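Local coordinates for vacuolar protein sorting-associated protein 54 (Mus musculus, PDB 3N1E) that probably serves, as a subunit of the GARP tethering complex, in retrograde vesicle transport from early and late endosomes to the trans-Golgi network, at residues Gln60-Ile68 with Thr77-Asn85. Residues are numbered along the deposited sequence; the frame is centred on the assembly and turned at random. Where two conformers were deposited one is given.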
loop_
_atom_site.group_PDB
_atom_site.type_symbol
_atom_site.label_atom_id
_atom_site.label_comp_id
_atom_site.label_asym_id
_atom_site.label_seq_id
_atom_site.Cartn_x
_atom_site.Cartn_y
_atom_site.Cartn_z
ATOM N N GLN A 60 -9.092 -4.713 1.784
ATOM C CA GLN A 60 -8.185 -5.601 1.013
ATOM C C GLN A 60 -6.736 -5.499 1.446
ATOM O O GLN A 60 -6.026 -6.507 1.452
ATOM C CB GLN A 60 -8.358 -5.448 -0.505
ATOM C CG GLN A 60 -9.773 -5.689 -0.985
ATOM C CD GLN A 60 -10.394 -6.978 -0.457
ATOM O OE1 GLN A 60 -9.787 -8.031 -0.517
ATOM N NE2 GLN A 60 -11.581 -6.868 0.115
ATOM N N MET A 61 -6.301 -4.305 1.852
ATOM C CA MET A 61 -4.962 -4.085 2.394
ATOM C C MET A 61 -4.786 -4.890 3.683
ATOM O O MET A 61 -3.753 -5.509 3.922
ATOM C CB MET A 61 -4.749 -2.588 2.669
ATOM C CG MET A 61 -4.690 -1.726 1.417
ATOM S SD MET A 61 -3.066 -1.816 0.685
ATOM C CE MET A 61 -2.823 -3.578 0.822
ATOM N N THR A 62 -5.823 -4.872 4.513
ATOM C CA THR A 62 -5.856 -5.628 5.763
ATOM C C THR A 62 -5.779 -7.127 5.489
ATOM O O THR A 62 -5.023 -7.851 6.124
ATOM C CB THR A 62 -7.155 -5.306 6.539
ATOM O OG1 THR A 62 -7.087 -3.951 6.996
ATOM C CG2 THR A 62 -7.371 -6.243 7.725
ATOM N N LYS A 63 -6.590 -7.581 4.535
ATOM C CA LYS A 63 -6.635 -9.007 4.227
ATOM C C LYS A 63 -5.294 -9.455 3.642
ATOM O O LYS A 63 -4.838 -10.569 3.919
ATOM C CB LYS A 63 -7.776 -9.331 3.256
ATOM C CG LYS A 63 -9.151 -9.292 3.866
ATOM C CD LYS A 63 -9.455 -10.507 4.732
ATOM C CE LYS A 63 -10.927 -10.495 5.159
ATOM N NZ LYS A 63 -11.098 -11.012 6.552
ATOM N N MET A 64 -4.680 -8.586 2.842
ATOM C CA MET A 64 -3.375 -8.890 2.247
ATOM C C MET A 64 -2.336 -9.050 3.356
ATOM O O MET A 64 -1.540 -9.997 3.345
ATOM C CB MET A 64 -2.924 -7.788 1.304
ATOM C CG MET A 64 -1.607 -8.137 0.642
ATOM S SD MET A 64 -1.039 -6.837 -0.413
ATOM C CE MET A 64 -0.137 -5.776 0.699
ATOM N N HIS A 65 -2.381 -8.154 4.339
ATOM C CA HIS A 65 -1.419 -8.185 5.434
ATOM C C HIS A 65 -1.595 -9.489 6.223
ATOM O O HIS A 65 -0.607 -10.146 6.576
ATOM C CB HIS A 65 -1.639 -6.971 6.341
ATOM C CG HIS A 65 -0.675 -6.876 7.480
ATOM N ND1 HIS A 65 -0.908 -7.473 8.705
ATOM C CD2 HIS A 65 0.522 -6.255 7.586
ATOM C CE1 HIS A 65 0.108 -7.223 9.513
ATOM N NE2 HIS A 65 0.987 -6.485 8.859
ATOM N N GLU A 66 -2.853 -9.869 6.462
ATOM C CA GLU A 66 -3.146 -11.116 7.187
ATOM C C GLU A 66 -2.634 -12.343 6.435
ATOM O O GLU A 66 -2.117 -13.301 7.050
ATOM C CB GLU A 66 -4.651 -11.229 7.464
ATOM C CG GLU A 66 -5.114 -10.307 8.583
ATOM C CD GLU A 66 -6.626 -10.114 8.635
ATOM O OE1 GLU A 66 -7.350 -10.743 7.827
ATOM O OE2 GLU A 66 -7.090 -9.337 9.496
ATOM N N ALA A 67 -2.757 -12.308 5.108
ATOM C CA ALA A 67 -2.351 -13.426 4.264
ATOM C C ALA A 67 -0.823 -13.630 4.225
ATOM O O ALA A 67 -0.364 -14.775 4.106
ATOM C CB ALA A 67 -2.896 -13.236 2.849
ATOM N N ILE A 68 -0.047 -12.545 4.274
ATOM C CA ILE A 68 1.426 -12.642 4.075
ATOM C C ILE A 68 2.267 -12.478 5.336
ATOM O O ILE A 68 3.502 -12.605 5.298
ATOM C CB ILE A 68 1.981 -11.708 2.940
ATOM C CG1 ILE A 68 1.637 -10.219 3.145
ATOM C CG2 ILE A 68 1.418 -12.118 1.613
ATOM C CD1 ILE A 68 2.288 -9.506 4.291
ATOM N N THR A 77 7.938 -7.155 4.280
ATOM C CA THR A 77 6.514 -6.784 4.406
ATOM C C THR A 77 6.397 -5.259 4.378
ATOM O O THR A 77 5.497 -4.694 3.749
ATOM C CB THR A 77 5.922 -7.309 5.714
ATOM O OG1 THR A 77 5.862 -8.741 5.652
ATOM C CG2 THR A 77 4.498 -6.760 5.966
ATOM N N GLN A 78 7.300 -4.596 5.083
ATOM C CA GLN A 78 7.389 -3.132 5.016
ATOM C C GLN A 78 7.636 -2.631 3.575
ATOM O O GLN A 78 6.943 -1.716 3.067
ATOM C CB GLN A 78 8.502 -2.668 5.969
ATOM C CG GLN A 78 8.122 -2.780 7.432
ATOM C CD GLN A 78 9.318 -2.603 8.366
ATOM O OE1 GLN A 78 10.466 -2.669 7.933
ATOM N NE2 GLN A 78 9.052 -2.424 9.633
ATOM N N MET A 79 8.590 -3.263 2.889
ATOM C CA MET A 79 8.901 -2.879 1.496
ATOM C C MET A 79 7.707 -3.113 0.567
ATOM O O MET A 79 7.450 -2.295 -0.332
ATOM C CB MET A 79 10.150 -3.616 0.963
ATOM C CG MET A 79 11.454 -3.363 1.693
ATOM S SD MET A 79 11.996 -1.651 1.742
ATOM C CE MET A 79 11.372 -1.117 3.336
ATOM N N LEU A 80 6.981 -4.224 0.782
ATOM C CA LEU A 80 5.806 -4.536 -0.014
ATOM C C LEU A 80 4.768 -3.436 0.148
ATOM O O LEU A 80 4.215 -2.951 -0.848
ATOM C CB LEU A 80 5.211 -5.880 0.403
ATOM C CG LEU A 80 3.853 -6.251 -0.156
ATOM C CD1 LEU A 80 3.882 -6.401 -1.674
ATOM C CD2 LEU A 80 3.328 -7.535 0.520
ATOM N N PHE A 81 4.523 -3.044 1.392
ATOM C CA PHE A 81 3.525 -2.014 1.647
ATOM C C PHE A 81 3.923 -0.652 1.134
ATOM O O PHE A 81 3.050 0.108 0.733
ATOM C CB PHE A 81 3.050 -2.000 3.119
ATOM C CG PHE A 81 1.920 -2.949 3.357
ATOM C CD1 PHE A 81 0.583 -2.521 3.259
ATOM C CD2 PHE A 81 2.182 -4.290 3.592
ATOM C CE1 PHE A 81 -0.480 -3.434 3.441
ATOM C CE2 PHE A 81 1.136 -5.202 3.765
ATOM C CZ PHE A 81 -0.195 -4.769 3.697
ATOM N N LEU A 82 5.226 -0.352 1.097
ATOM C CA LEU A 82 5.662 0.895 0.446
ATOM C C LEU A 82 5.354 0.897 -1.051
ATOM O O LEU A 82 4.942 1.919 -1.577
ATOM C CB LEU A 82 7.147 1.185 0.706
ATOM C CG LEU A 82 7.394 1.548 2.162
ATOM C CD1 LEU A 82 8.907 1.484 2.381
ATOM C CD2 LEU A 82 6.863 2.972 2.539
ATOM N N ARG A 83 5.510 -0.250 -1.716
ATOM C CA ARG A 83 5.165 -0.375 -3.140
ATOM C C ARG A 83 3.662 -0.290 -3.389
ATOM O O ARG A 83 3.208 0.332 -4.358
ATOM C CB ARG A 83 5.719 -1.684 -3.753
ATOM C CG ARG A 83 7.230 -1.772 -3.657
ATOM C CD ARG A 83 7.848 -2.912 -4.491
ATOM N NE ARG A 83 9.214 -2.477 -4.848
ATOM C CZ ARG A 83 10.142 -3.223 -5.443
ATOM N NH1 ARG A 83 9.896 -4.493 -5.765
ATOM N NH2 ARG A 83 11.340 -2.694 -5.698
ATOM N N ILE A 84 2.898 -0.965 -2.551
ATOM C CA ILE A 84 1.439 -0.906 -2.619
ATOM C C ILE A 84 1.010 0.554 -2.420
ATOM O O ILE A 84 0.205 1.081 -3.184
ATOM C CB ILE A 84 0.770 -1.772 -1.510
ATOM C CG1 ILE A 84 1.043 -3.279 -1.690
ATOM C CG2 ILE A 84 -0.728 -1.498 -1.434
ATOM C CD1 ILE A 84 0.923 -3.806 -3.049
ATOM N N ASN A 85 1.563 1.211 -1.405
ATOM C CA ASN A 85 1.252 2.629 -1.168
ATOM C C ASN A 85 1.578 3.522 -2.366
ATOM O O ASN A 85 0.841 4.446 -2.674
ATOM C CB ASN A 85 1.974 3.137 0.096
ATOM C CG ASN A 85 1.635 4.560 0.445
ATOM O OD1 ASN A 85 2.501 5.460 0.435
ATOM N ND2 ASN A 85 0.404 4.790 0.734
#
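The Phe81 ring packs among Met61, Met64, His65 and Ile68, and it carries the largest share of the interface. Met64 approaches from the opposing backbone: its chain is extended, with CG anti to the backbone N (chi1 -177°), and turns only at chi3, which lays the CE methyl over one ring face in a CH-pi contact whose fine spacing is doubtful. Met64 CE also touches Leu80 CD2 and lies 3.7 Å from Ile84 CG1. Met61 behaves differently. In the conformer given, one of two modelled, it is bent at both chi2 and chi3 and slides past Phe81; its CE meets Phe81 CE1 at 3.5 Å, oblique to the ring, while SD lies against Ile84 CG2. These two helices, 52-68 and 74-98, form an antiparallel hairpin within the helical bundle of this C-terminal domain of Vps54, their local axes 11.8 Å apart with N-to-C directions at 156°. Helix 17-40 packs against the same layer through Met32 on Met61 and through Val29 and Phe36 on Ile84. The His65 side chain runs across that of Phe81 at about a right angle, with His65 CB 3.7 Å from Phe81 CZ; the ring planes themselves are inclined at 62°, an oblique pairing. A hydrogen bond between His65 NE2 and the Lys127 carbonyl ties the imidazole to the segment after helix 107-124. Toward the linker between the helices, Ile68 and Leu80 meet tip to tip, CG1 to CD2 at 4.1 Å. Ile68 CD1 sits near the ring plane at the Phe81 edge and lies 3.9 Å from both OG1 and CG2 of Thr77.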